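Local coordinates for protein beta-galactosidase (Geobacillus stearothermophilus, PDB 4OIF) that probably hydrolyses terminal non-reducing beta-D-galactose residues in beta-galactosides, as a zinc-binding, trimeric member of glycoside hydrolase family 42, at residues Y286-N291 with N329-N334; D292-S295 with M301-G304; K335-R338 with L344-M347. One frame throughout, in Å; residues are numbered along the deposited sequence.

Interaction 1: Y286-N291 with N329-N334; sequences YPAWHN and NWHKVN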
ATOM      1  N   TYR A 286     -18.250  18.413   1.217  1.00 13.87           N
ATOM      2  CA  TYR A 286     -18.451  17.429   0.157  1.00 13.71           C
ATOM      3  C   TYR A 286     -18.775  16.046   0.737  1.00  9.49           C
ATOM      4  O   TYR A 286     -17.951  15.143   0.709  1.00 15.00           O
ATOM      5  CB  TYR A 286     -17.217  17.397  -0.750  1.00 14.92           C
ATOM      6  CG  TYR A 286     -16.921  18.762  -1.352  1.00 17.01           C
ATOM      7  CD1 TYR A 286     -17.644  19.228  -2.444  1.00 15.96           C
ATOM      8  CD2 TYR A 286     -15.954  19.603  -0.800  1.00 22.23           C
ATOM      9  CE1 TYR A 286     -17.398  20.483  -2.995  1.00 19.92           C
ATOM     10  CE2 TYR A 286     -15.704  20.866  -1.338  1.00 18.04           C
ATOM     11  CZ  TYR A 286     -16.430  21.294  -2.439  1.00 22.68           C
ATOM     12  OH  TYR A 286     -16.197  22.532  -2.991  1.00 23.12           O
ATOM     13  N   PRO A 287     -19.986  15.880   1.290  1.00 10.54           N
ATOM     14  CA  PRO A 287     -20.365  14.557   1.792  1.00 17.23           C
ATOM     15  C   PRO A 287     -20.539  13.570   0.647  1.00 14.23           C
ATOM     16  O   PRO A 287     -21.012  13.968  -0.418  1.00  7.04           O
ATOM     17  CB  PRO A 287     -21.702  14.813   2.500  1.00  7.72           C
ATOM     18  CG  PRO A 287     -21.767  16.284   2.703  1.00  8.39           C
ATOM     19  CD  PRO A 287     -21.045  16.874   1.538  1.00 11.13           C
ATOM     20  N   ALA A 288     -20.170  12.310   0.860  1.00  9.83           N
ATOM     21  CA  ALA A 288     -20.294  11.314  -0.189  1.00  5.33           C
ATOM     22  C   ALA A 288     -21.698  10.718  -0.194  1.00 14.59           C
ATOM     23  O   ALA A 288     -21.893   9.552   0.165  1.00  6.38           O
ATOM     24  CB  ALA A 288     -19.251  10.235  -0.018  1.00 10.81           C
ATOM     25  N   TRP A 289     -22.673  11.535  -0.604  1.00 11.78           N
ATOM     26  CA  TRP A 289     -24.078  11.134  -0.586  1.00 13.14           C
ATOM     27  C   TRP A 289     -24.334   9.908  -1.453  1.00 12.08           C
ATOM     28  O   TRP A 289     -23.820   9.800  -2.562  1.00  6.04           O
ATOM     29  CB  TRP A 289     -24.990  12.274  -1.056  1.00 13.98           C
ATOM     30  CG  TRP A 289     -24.955  13.534  -0.211  1.00 14.90           C
ATOM     31  CD1 TRP A 289     -24.499  14.771  -0.595  1.00 14.63           C
ATOM     32  CD2 TRP A 289     -25.403  13.680   1.144  1.00  8.85           C
ATOM     33  NE1 TRP A 289     -24.641  15.674   0.438  1.00 11.27           N
ATOM     34  CE2 TRP A 289     -25.192  15.031   1.514  1.00  8.49           C
ATOM     35  CE3 TRP A 289     -25.969  12.805   2.077  1.00  8.92           C
ATOM     36  CZ2 TRP A 289     -25.515  15.518   2.779  1.00 11.51           C
ATOM     37  CZ3 TRP A 289     -26.293  13.291   3.335  1.00  7.30           C
ATOM     38  CH2 TRP A 289     -26.064  14.636   3.674  1.00  9.30           C
ATOM     39  N   HIS A 290     -25.131   8.993  -0.908  1.00 11.39           N
ATOM     40  CA  HIS A 290     -25.584   7.789  -1.590  1.00 10.64           C
ATOM     41  C   HIS A 290     -24.474   6.758  -1.745  1.00  9.50           C
ATOM     42  O   HIS A 290     -24.547   5.895  -2.619  1.00  8.37           O
ATOM     43  CB  HIS A 290     -26.180   8.136  -2.960  1.00 11.56           C
ATOM     44  CG  HIS A 290     -27.115   9.305  -2.932  1.00 13.07           C
ATOM     45  ND1 HIS A 290     -28.263   9.321  -2.168  1.00 11.00           N
ATOM     46  CD2 HIS A 290     -27.073  10.494  -3.578  1.00  8.83           C
ATOM     47  CE1 HIS A 290     -28.886  10.474  -2.344  1.00 11.10           C
ATOM     48  NE2 HIS A 290     -28.185  11.201  -3.194  1.00  7.71           N
ATOM     49  N   ASN A 291     -23.462   6.841  -0.883  1.00  9.93           N
ATOM     50  CA  ASN A 291     -22.438   5.801  -0.795  1.00 10.97           C
ATOM     51  C   ASN A 291     -23.061   4.488  -0.348  1.00 10.17           C
ATOM     52  O   ASN A 291     -24.202   4.460   0.108  1.00  8.75           O
ATOM     53  CB  ASN A 291     -21.296   6.204   0.157  1.00  9.59           C
ATOM     54  CG  ASN A 291     -21.735   6.300   1.629  1.00 14.88           C
ATOM     55  OD1 ASN A 291     -21.928   5.286   2.307  1.00 12.25           O
ATOM     56  ND2 ASN A 291     -21.836   7.528   2.135  1.00 11.87           N
ATOM     57  N   ASN A 329     -15.165  15.436  -8.299  1.00 13.69           N
ATOM     58  CA  ASN A 329     -14.288  14.828  -9.304  1.00 14.72           C
ATOM     59  C   ASN A 329     -13.256  13.900  -8.696  1.00 14.55           C
ATOM     60  O   ASN A 329     -12.730  13.012  -9.365  1.00 17.64           O
ATOM     61  CB  ASN A 329     -13.557  15.916 -10.099  1.00 19.02           C
ATOM     62  CG  ASN A 329     -12.663  16.779  -9.212  1.00 18.64           C
ATOM     63  OD1 ASN A 329     -13.131  17.394  -8.254  1.00 19.93           O
ATOM     64  ND2 ASN A 329     -11.367  16.801  -9.513  1.00 14.54           N
ATOM     65  N   TRP A 330     -12.978  14.115  -7.416  1.00 15.11           N
ATOM     66  CA  TRP A 330     -11.806  13.543  -6.762  1.00 16.09           C
ATOM     67  C   TRP A 330     -12.125  12.393  -5.826  1.00 16.18           C
ATOM     68  O   TRP A 330     -11.230  11.894  -5.149  1.00 17.33           O
ATOM     69  CB  TRP A 330     -11.070  14.630  -5.983  1.00 10.22           C
ATOM     70  CG  TRP A 330     -11.963  15.383  -5.041  1.00 17.89           C
ATOM     71  CD1 TRP A 330     -12.822  16.408  -5.358  1.00 18.98           C
ATOM     72  CD2 TRP A 330     -12.100  15.169  -3.632  1.00 20.19           C
ATOM     73  NE1 TRP A 330     -13.479  16.841  -4.231  1.00 15.88           N
ATOM     74  CE2 TRP A 330     -13.051  16.102  -3.157  1.00 16.33           C
ATOM     75  CE3 TRP A 330     -11.507  14.286  -2.722  1.00 17.33           C
ATOM     76  CZ2 TRP A 330     -13.419  16.174  -1.817  1.00 18.85           C
ATOM     77  CZ3 TRP A 330     -11.873  14.362  -1.386  1.00 12.61           C
ATOM     78  CH2 TRP A 330     -12.824  15.294  -0.949  1.00 20.66           C
ATOM     79  N   HIS A 331     -13.393  11.986  -5.781  1.00 16.94           N
ATOM     80  CA  HIS A 331     -13.819  10.854  -4.955  1.00 17.25           C
ATOM     81  C   HIS A 331     -13.595   9.535  -5.688  1.00 15.48           C
ATOM     82  O   HIS A 331     -13.558   9.520  -6.915  1.00 18.97           O
ATOM     83  CB  HIS A 331     -15.291  10.994  -4.556  1.00 13.00           C
ATOM     84  CG  HIS A 331     -15.511  11.839  -3.339  1.00 28.43           C
ATOM     85  ND1 HIS A 331     -16.731  11.927  -2.704  1.00 27.79           N
ATOM     86  CD2 HIS A 331     -14.664  12.630  -2.636  1.00 23.04           C
ATOM     87  CE1 HIS A 331     -16.628  12.737  -1.667  1.00 18.44           C
ATOM     88  NE2 HIS A 331     -15.384  13.179  -1.604  1.00 20.85           N
ATOM     89  N   LYS A 332     -13.437   8.442  -4.937  1.00 14.19           N
ATOM     90  CA  LYS A 332     -13.222   7.118  -5.523  1.00 14.32           C
ATOM     91  C   LYS A 332     -14.409   6.700  -6.379  1.00 18.23           C
ATOM     92  O   LYS A 332     -14.265   5.963  -7.357  1.00 15.72           O
ATOM     93  CB  LYS A 332     -12.978   6.074  -4.436  1.00 15.30           C
ATOM     94  CG  LYS A 332     -11.606   6.160  -3.801  1.00 26.56           C
ATOM     95  CD  LYS A 332     -11.270   4.906  -2.993  1.00 54.71           C
ATOM     96  CE  LYS A 332     -12.180   4.732  -1.778  1.00 69.73           C
ATOM     97  NZ  LYS A 332     -12.031   5.814  -0.754  1.00 50.70           N
ATOM     98  N   VAL A 333     -15.585   7.172  -5.982  1.00 16.16           N
ATOM     99  CA  VAL A 333     -16.818   6.958  -6.729  1.00 12.61           C
ATOM    100  C   VAL A 333     -17.541   8.282  -6.775  1.00 12.65           C
ATOM    101  O   VAL A 333     -18.096   8.712  -5.766  1.00 13.57           O
ATOM    102  CB  VAL A 333     -17.740   5.901  -6.075  1.00 13.25           C
ATOM    103  CG1 VAL A 333     -19.031   5.758  -6.876  1.00  7.67           C
ATOM    104  CG2 VAL A 333     -17.027   4.559  -5.930  1.00  5.61           C
ATOM    105  N   ASN A 334     -17.533   8.933  -7.933  1.00 10.73           N
ATOM    106  CA  ASN A 334     -18.137  10.257  -8.049  1.00 19.66           C
ATOM    107  C   ASN A 334     -19.621  10.209  -8.384  1.00 12.70           C
ATOM    108  O   ASN A 334     -20.038  10.554  -9.479  1.00 10.73           O
ATOM    109  CB  ASN A 334     -17.378  11.086  -9.080  1.00 14.83           C
ATOM    110  CG  ASN A 334     -15.944  11.330  -8.660  1.00 17.27           C
ATOM    111  OD1 ASN A 334     -15.685  12.022  -7.674  1.00 12.17           O
ATOM    112  ND2 ASN A 334     -15.002  10.734  -9.385  1.00 18.44           N
TER
HETATM  113  O   HOH W   1     -15.101  14.416   1.047  1.00 27.20           O
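Y286 and H331 meet where two loops of the TIM barrel, one following strand 282-284 and the other strand 319-322, come together beside the presumed active site. The CE1 corner of the H331 imidazole points at the Y286 carbonyl, 3.6 Å from CE1 to O, with that oxygen near the plane of the ring. The methyl of A288 approaches the same corner, its CB 4.0 Å from H331 CE1. A water ties the two loops: it donates to Y286 O and lies in the plane of the imidazole, 2.9 Å from H331 NE2. Next to it, Y286 CB touches CZ2 on the W330 indole at 4.1 Å. W330 is a predicted substrate-binding residue, and one face of its indole carries H331 CD2, near the rim. The Y286 hydroxyl is engaged elsewhere, hydrogen-bonded to OE1 of E322, the predicted nucleophile. H331 CG sits anti to its carbonyl carbon (chi1 -85°), which carries the imidazole across to the tyrosine loop. With an alanine here, the bridging water is likely to lose its partner on this side, and a gap would open beside the A288 methyl and the indole. Behind this first shell, H331 N gives its hydrogen to N334 OD1 at 3.0 Å, fixing the histidine's own loop; N334 ND2 also bonds to F431 O of a neighbouring subunit. On the opposing loop A288 centres an inverse gamma turn and begins a type II beta turn ending at N291, whose ND2 returns to A288 O at 2.8 Å, that oxygen 13° out of the amide plane.

Interaction 2: D292-S295 with M301-G304; sequences DWES and MKVG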
ATOM      1  N   ASP A 292     -22.314   3.399  -0.477  1.00 10.98           N
ATOM      2  CA  ASP A 292     -22.880   2.089  -0.181  1.00 14.77           C
ATOM      3  C   ASP A 292     -22.419   1.535   1.155  1.00 13.22           C
ATOM      4  O   ASP A 292     -22.481   0.330   1.369  1.00 15.56           O
ATOM      5  CB  ASP A 292     -22.551   1.087  -1.307  1.00 16.45           C
ATOM      6  CG  ASP A 292     -21.064   0.786  -1.428  1.00 17.31           C
ATOM      7  OD1 ASP A 292     -20.243   1.499  -0.794  1.00 12.79           O
ATOM      8  OD2 ASP A 292     -20.720  -0.157  -2.187  1.00 14.05           O
ATOM      9  N   TRP A 293     -21.963   2.391   2.065  1.00 11.08           N
ATOM     10  CA  TRP A 293     -21.491   1.863   3.344  1.00 15.55           C
ATOM     11  C   TRP A 293     -22.230   2.419   4.560  1.00 13.12           C
ATOM     12  O   TRP A 293     -22.007   1.968   5.675  1.00 19.25           O
ATOM     13  CB  TRP A 293     -19.979   2.090   3.497  1.00  9.82           C
ATOM     14  CG  TRP A 293     -19.540   3.513   3.425  1.00 12.06           C
ATOM     15  CD1 TRP A 293     -19.625   4.447   4.415  1.00 11.62           C
ATOM     16  CD2 TRP A 293     -18.923   4.162   2.312  1.00 11.35           C
ATOM     17  NE1 TRP A 293     -19.104   5.641   3.986  1.00 16.70           N
ATOM     18  CE2 TRP A 293     -18.667   5.494   2.695  1.00 16.66           C
ATOM     19  CE3 TRP A 293     -18.565   3.750   1.027  1.00 13.46           C
ATOM     20  CZ2 TRP A 293     -18.072   6.418   1.837  1.00 14.74           C
ATOM     21  CZ3 TRP A 293     -17.968   4.667   0.177  1.00 16.97           C
ATOM     22  CH2 TRP A 293     -17.731   5.987   0.586  1.00 14.71           C
ATOM     23  N   GLU A 294     -23.119   3.382   4.357  1.00 12.77           N
ATOM     24  CA  GLU A 294     -23.896   3.902   5.470  1.00  8.84           C
ATOM     25  C   GLU A 294     -25.221   4.476   5.001  1.00 12.35           C
ATOM     26  O   GLU A 294     -25.398   4.764   3.821  1.00 12.33           O
ATOM     27  CB  GLU A 294     -23.113   4.981   6.209  1.00 10.32           C
ATOM     28  CG  GLU A 294     -22.744   6.112   5.291  1.00 12.13           C
ATOM     29  CD  GLU A 294     -21.917   7.162   5.968  1.00 14.24           C
ATOM     30  OE1 GLU A 294     -21.703   7.054   7.200  1.00 22.46           O
ATOM     31  OE2 GLU A 294     -21.487   8.095   5.260  1.00 10.96           O
ATOM     32  N   SER A 295     -26.142   4.663   5.937  1.00 13.47           N
ATOM     33  CA  SER A 295     -27.412   5.295   5.625  1.00 11.53           C
ATOM     34  C   SER A 295     -27.249   6.793   5.339  1.00  8.76           C
ATOM     35  O   SER A 295     -26.288   7.422   5.774  1.00 10.49           O
ATOM     36  CB  SER A 295     -28.393   5.107   6.772  1.00  6.08           C
ATOM     37  OG  SER A 295     -28.074   6.009   7.815  1.00 13.76           O
ATOM     38  N   MET A 301     -26.016  13.091   9.819  1.00 10.66           N
ATOM     39  CA  MET A 301     -25.587  13.310  11.195  1.00  9.91           C
ATOM     40  C   MET A 301     -24.143  13.798  11.262  1.00 11.09           C
ATOM     41  O   MET A 301     -23.845  14.761  11.986  1.00 10.73           O
ATOM     42  CB  MET A 301     -25.733  12.029  12.010  1.00 10.21           C
ATOM     43  CG  MET A 301     -25.434  12.214  13.487  1.00  9.59           C
ATOM     44  SD  MET A 301     -25.693  10.691  14.394  1.00 14.24           S
ATOM     45  CE  MET A 301     -24.520   9.643  13.544  1.00 14.20           C
ATOM     46  N   LYS A 302     -23.249  13.134  10.521  1.00  8.92           N
ATOM     47  CA  LYS A 302     -21.846  13.586  10.473  1.00 12.67           C
ATOM     48  C   LYS A 302     -21.712  15.042  10.002  1.00  7.67           C
ATOM     49  O   LYS A 302     -20.936  15.857  10.568  1.00  7.68           O
ATOM     50  CB  LYS A 302     -21.015  12.681   9.559  1.00  9.97           C
ATOM     51  CG  LYS A 302     -20.689  11.319  10.131  1.00  4.10           C
ATOM     52  CD  LYS A 302     -19.847  10.538   9.150  1.00  7.63           C
ATOM     53  CE  LYS A 302     -19.964   9.056   9.362  1.00 11.02           C
ATOM     54  NZ  LYS A 302     -19.260   8.287   8.292  1.00 23.39           N
ATOM     55  N   VAL A 303     -22.491  15.368   8.972  1.00 10.36           N
ATOM     56  CA  VAL A 303     -22.488  16.718   8.423  1.00  9.59           C
ATOM     57  C   VAL A 303     -22.949  17.717   9.480  1.00 10.17           C
ATOM     58  O   VAL A 303     -22.341  18.773   9.675  1.00  8.47           O
ATOM     59  CB  VAL A 303     -23.383  16.820   7.175  1.00 11.45           C
ATOM     60  CG1 VAL A 303     -23.380  18.242   6.629  1.00  5.86           C
ATOM     61  CG2 VAL A 303     -22.916  15.841   6.110  1.00  7.33           C
ATOM     62  N   GLY A 304     -24.020  17.359  10.179  1.00 11.96           N
ATOM     63  CA  GLY A 304     -24.562  18.206  11.223  1.00  8.79           C
ATOM     64  C   GLY A 304     -23.554  18.423  12.335  1.00 16.57           C
ATOM     65  O   GLY A 304     -23.463  19.516  12.882  1.00 10.15           O
TER
HETATM   66  O   HOH W   2     -18.962   8.910   4.905  1.00 15.98           O
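The backbones stay well apart where E294 faces K302, with 11.1 Å between their CA atoms; 292-295 is irregular chain leading into helix 296-312, and 301-304 is part of that helix, so the contact is made by side chains alone. Loop and helix form a beta-alpha connection of the TIM barrel, following strand 282-284. Both CB atoms point across the gap, and the two chains arrive from opposite directions to form a salt bridge that ties the loop to its own helix, K302 NZ donating to E294 OE1 at 2.9 Å. The ammonium comes to the syn side of that oxygen and lies 23° out of the carboxylate plane. Each side chain is extended beyond CG, which lets it span the distance; E294 starts with CG between its backbone N and carbonyl carbon (chi1 58°), while chi3 of -5° sets the direction of the two oxygens. The second oxygen works separately. OE2 accepts a hydrogen from a water at 2.7 Å and another from N291 ND2, so partners on both oxygens fix the rotation of the carboxylate. The same water lies in the plane of the W293 indole and links weakly to its NE1, and weakly also to K302 NZ. K302 NZ also makes a salt bridge to D262, the stronger of its polar partners. At the start of the helix S295 is the N-cap, its OG bonded to the backbone N of D298. W293 also meets the ring of Y536 of a neighbouring subunit, so the loop touches another chain as well. Paired with two carboxylates, the K302 ammonium is likely to stay protonated, and its charge would in turn favour ionised E294.

Interaction 3: K335-R338 with L344-M347; sequences KAKR and LSSM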
ATOM      1  N   LYS A 335     -20.408   9.776  -7.411  1.00  8.95           N
ATOM      2  CA  LYS A 335     -21.846   9.673  -7.568  1.00 13.50           C
ATOM      3  C   LYS A 335     -22.489  11.036  -7.321  1.00 13.39           C
ATOM      4  O   LYS A 335     -22.105  11.757  -6.395  1.00  8.85           O
ATOM      5  CB  LYS A 335     -22.404   8.626  -6.607  1.00  8.04           C
ATOM      6  CG  LYS A 335     -23.771   8.075  -6.946  1.00 10.37           C
ATOM      7  CD  LYS A 335     -24.130   6.968  -5.966  1.00  8.23           C
ATOM      8  CE  LYS A 335     -25.490   6.391  -6.231  1.00  6.74           C
ATOM      9  NZ  LYS A 335     -25.803   5.416  -5.161  1.00 13.54           N
ATOM     10  N   ALA A 336     -23.460  11.380  -8.160  1.00  5.47           N
ATOM     11  CA  ALA A 336     -24.189  12.632  -8.030  1.00  9.06           C
ATOM     12  C   ALA A 336     -25.360  12.508  -7.066  1.00 13.65           C
ATOM     13  O   ALA A 336     -25.902  11.418  -6.848  1.00  7.75           O
ATOM     14  CB  ALA A 336     -24.683  13.102  -9.394  1.00  6.26           C
ATOM     15  N   LYS A 337     -25.735  13.646  -6.486  1.00 13.59           N
ATOM     16  CA  LYS A 337     -26.927  13.747  -5.664  1.00 12.09           C
ATOM     17  C   LYS A 337     -28.170  13.292  -6.425  1.00 15.00           C
ATOM     18  O   LYS A 337     -28.382  13.673  -7.583  1.00 17.19           O
ATOM     19  CB  LYS A 337     -27.117  15.183  -5.181  1.00 10.30           C
ATOM     20  CG  LYS A 337     -26.118  15.632  -4.139  1.00 11.72           C
ATOM     21  CD  LYS A 337     -26.222  17.132  -3.902  1.00 11.31           C
ATOM     22  CE  LYS A 337     -25.560  17.531  -2.591  1.00 12.57           C
ATOM     23  NZ  LYS A 337     -25.415  19.004  -2.465  1.00 12.11           N
ATOM     24  N   ARG A 338     -28.985  12.471  -5.773  1.00  7.15           N
ATOM     25  CA  ARG A 338     -30.287  12.081  -6.307  1.00  8.60           C
ATOM     26  C   ARG A 338     -31.229  13.267  -6.252  1.00  7.36           C
ATOM     27  O   ARG A 338     -31.039  14.149  -5.425  1.00  9.76           O
ATOM     28  CB  ARG A 338     -30.867  10.903  -5.518  1.00 11.02           C
ATOM     29  CG  ARG A 338     -30.587   9.569  -6.156  1.00 14.76           C
ATOM     30  CD  ARG A 338     -29.095   9.321  -6.280  1.00  9.61           C
ATOM     31  NE  ARG A 338     -28.846   8.109  -7.042  1.00 23.57           N
ATOM     32  CZ  ARG A 338     -28.068   8.039  -8.112  1.00 13.72           C
ATOM     33  NH1 ARG A 338     -27.421   9.112  -8.546  1.00  5.24           N
ATOM     34  NH2 ARG A 338     -27.925   6.877  -8.732  1.00 19.06           N
ATOM     35  N   LEU A 344     -32.484  19.200   0.036  1.00  7.54           N
ATOM     36  CA  LEU A 344     -32.442  18.699   1.408  1.00  7.67           C
ATOM     37  C   LEU A 344     -31.173  19.110   2.139  1.00  8.25           C
ATOM     38  O   LEU A 344     -31.238  19.685   3.240  1.00 10.74           O
ATOM     39  CB  LEU A 344     -32.578  17.174   1.399  1.00  6.73           C
ATOM     40  CG  LEU A 344     -32.237  16.346   2.638  1.00  8.31           C
ATOM     41  CD1 LEU A 344     -33.054  16.747   3.865  1.00  6.57           C
ATOM     42  CD2 LEU A 344     -32.399  14.851   2.338  1.00  3.38           C
ATOM     43  N   SER A 345     -30.027  18.827   1.521  1.00  6.38           N
ATOM     44  CA  SER A 345     -28.731  19.154   2.117  1.00  6.09           C
ATOM     45  C   SER A 345     -28.542  20.673   2.300  1.00  7.72           C
ATOM     46  O   SER A 345     -27.985  21.126   3.314  1.00  9.20           O
ATOM     47  CB  SER A 345     -27.588  18.560   1.279  1.00  6.64           C
ATOM     48  OG  SER A 345     -27.460  19.162   0.005  1.00 11.07           O
ATOM     49  N   SER A 346     -29.020  21.462   1.343  1.00  4.84           N
ATOM     50  CA  SER A 346     -28.916  22.907   1.493  1.00  7.43           C
ATOM     51  C   SER A 346     -29.731  23.395   2.692  1.00  6.94           C
ATOM     52  O   SER A 346     -29.267  24.237   3.506  1.00  8.97           O
ATOM     53  CB  SER A 346     -29.371  23.600   0.213  1.00 10.34           C
ATOM     54  OG  SER A 346     -28.684  23.068  -0.898  1.00  7.34           O
ATOM     55  N   MET A 347     -30.943  22.857   2.811  1.00  5.42           N
ATOM     56  CA  MET A 347     -31.777  23.218   3.950  1.00  9.09           C
ATOM     57  C   MET A 347     -31.111  22.801   5.260  1.00  9.74           C
ATOM     58  O   MET A 347     -31.187  23.535   6.251  1.00  6.36           O
ATOM     59  CB  MET A 347     -33.164  22.591   3.833  1.00  9.45           C
ATOM     60  CG  MET A 347     -33.950  23.111   2.643  1.00 11.07           C
ATOM     61  SD  MET A 347     -34.251  24.886   2.741  1.00 13.06           S
ATOM     62  CE  MET A 347     -33.565  25.422   1.184  1.00  3.84           C
TER
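K337 sets out with CG anti to its carbonyl carbon (chi1 -71°) and then runs fully extended, while S345 holds OG between its backbone N and carbonyl carbon (chi1 68°); together these torsions bring the ammonium and the hydroxyl close to each other. K337 NZ lies 3.2 Å from S345 OG, and the neighbouring methylene carbon, K337 CE, is 3.6 Å from the same oxygen. Both groups have firmer partners elsewhere. K337 NZ donates to T324 O and bonds with H342 ND1, and S345 OG is hydrogen-bonded to the carbonyl oxygens of M341 and H342, one turn back along its own helix. The buried lysine nitrogen therefore ends among oxygen and imidazole partners. Further along 335-338, R338 NH1 reaches A336 O in a weak bond of 3.2 Å, and K335 CE lies over the centre of one guanidinium face. Away from the helix, R338 NH2 is salt-bridged to D533 and D573 of a neighbouring subunit, and K335 NZ to D539 of that subunit, so this loop carries part of the trimer interface. The arrangement belongs to a beta-alpha connection of the TIM barrel: the loop from strand 319-322 passes beside helix 341-351, the helix it leads into, and K337 extends from the loop to the side of that helix.

All three contacts lie in the barrel domain, on two successive strand-to-helix connections. Interaction 1 joins the two loops to each other at the surface near the predicted catalytic residues, whereas interactions 2 and 3 each tie one loop to the helix that follows it. Interaction 2 is also a surface contact, resting on full charges and water; interaction 3 is buried and pairs a lysine with a serine amid other polar partners. Interaction 1 relies on rings, a methyl and a bridging water. It touches both others: P287 CG packs on V303 CG2 at 3.6 Å, and W289 CD1 lies 3.6 Å from K337 CE. Interactions 2 and 3 do not touch, staying about 6 Å apart at their nearest atoms.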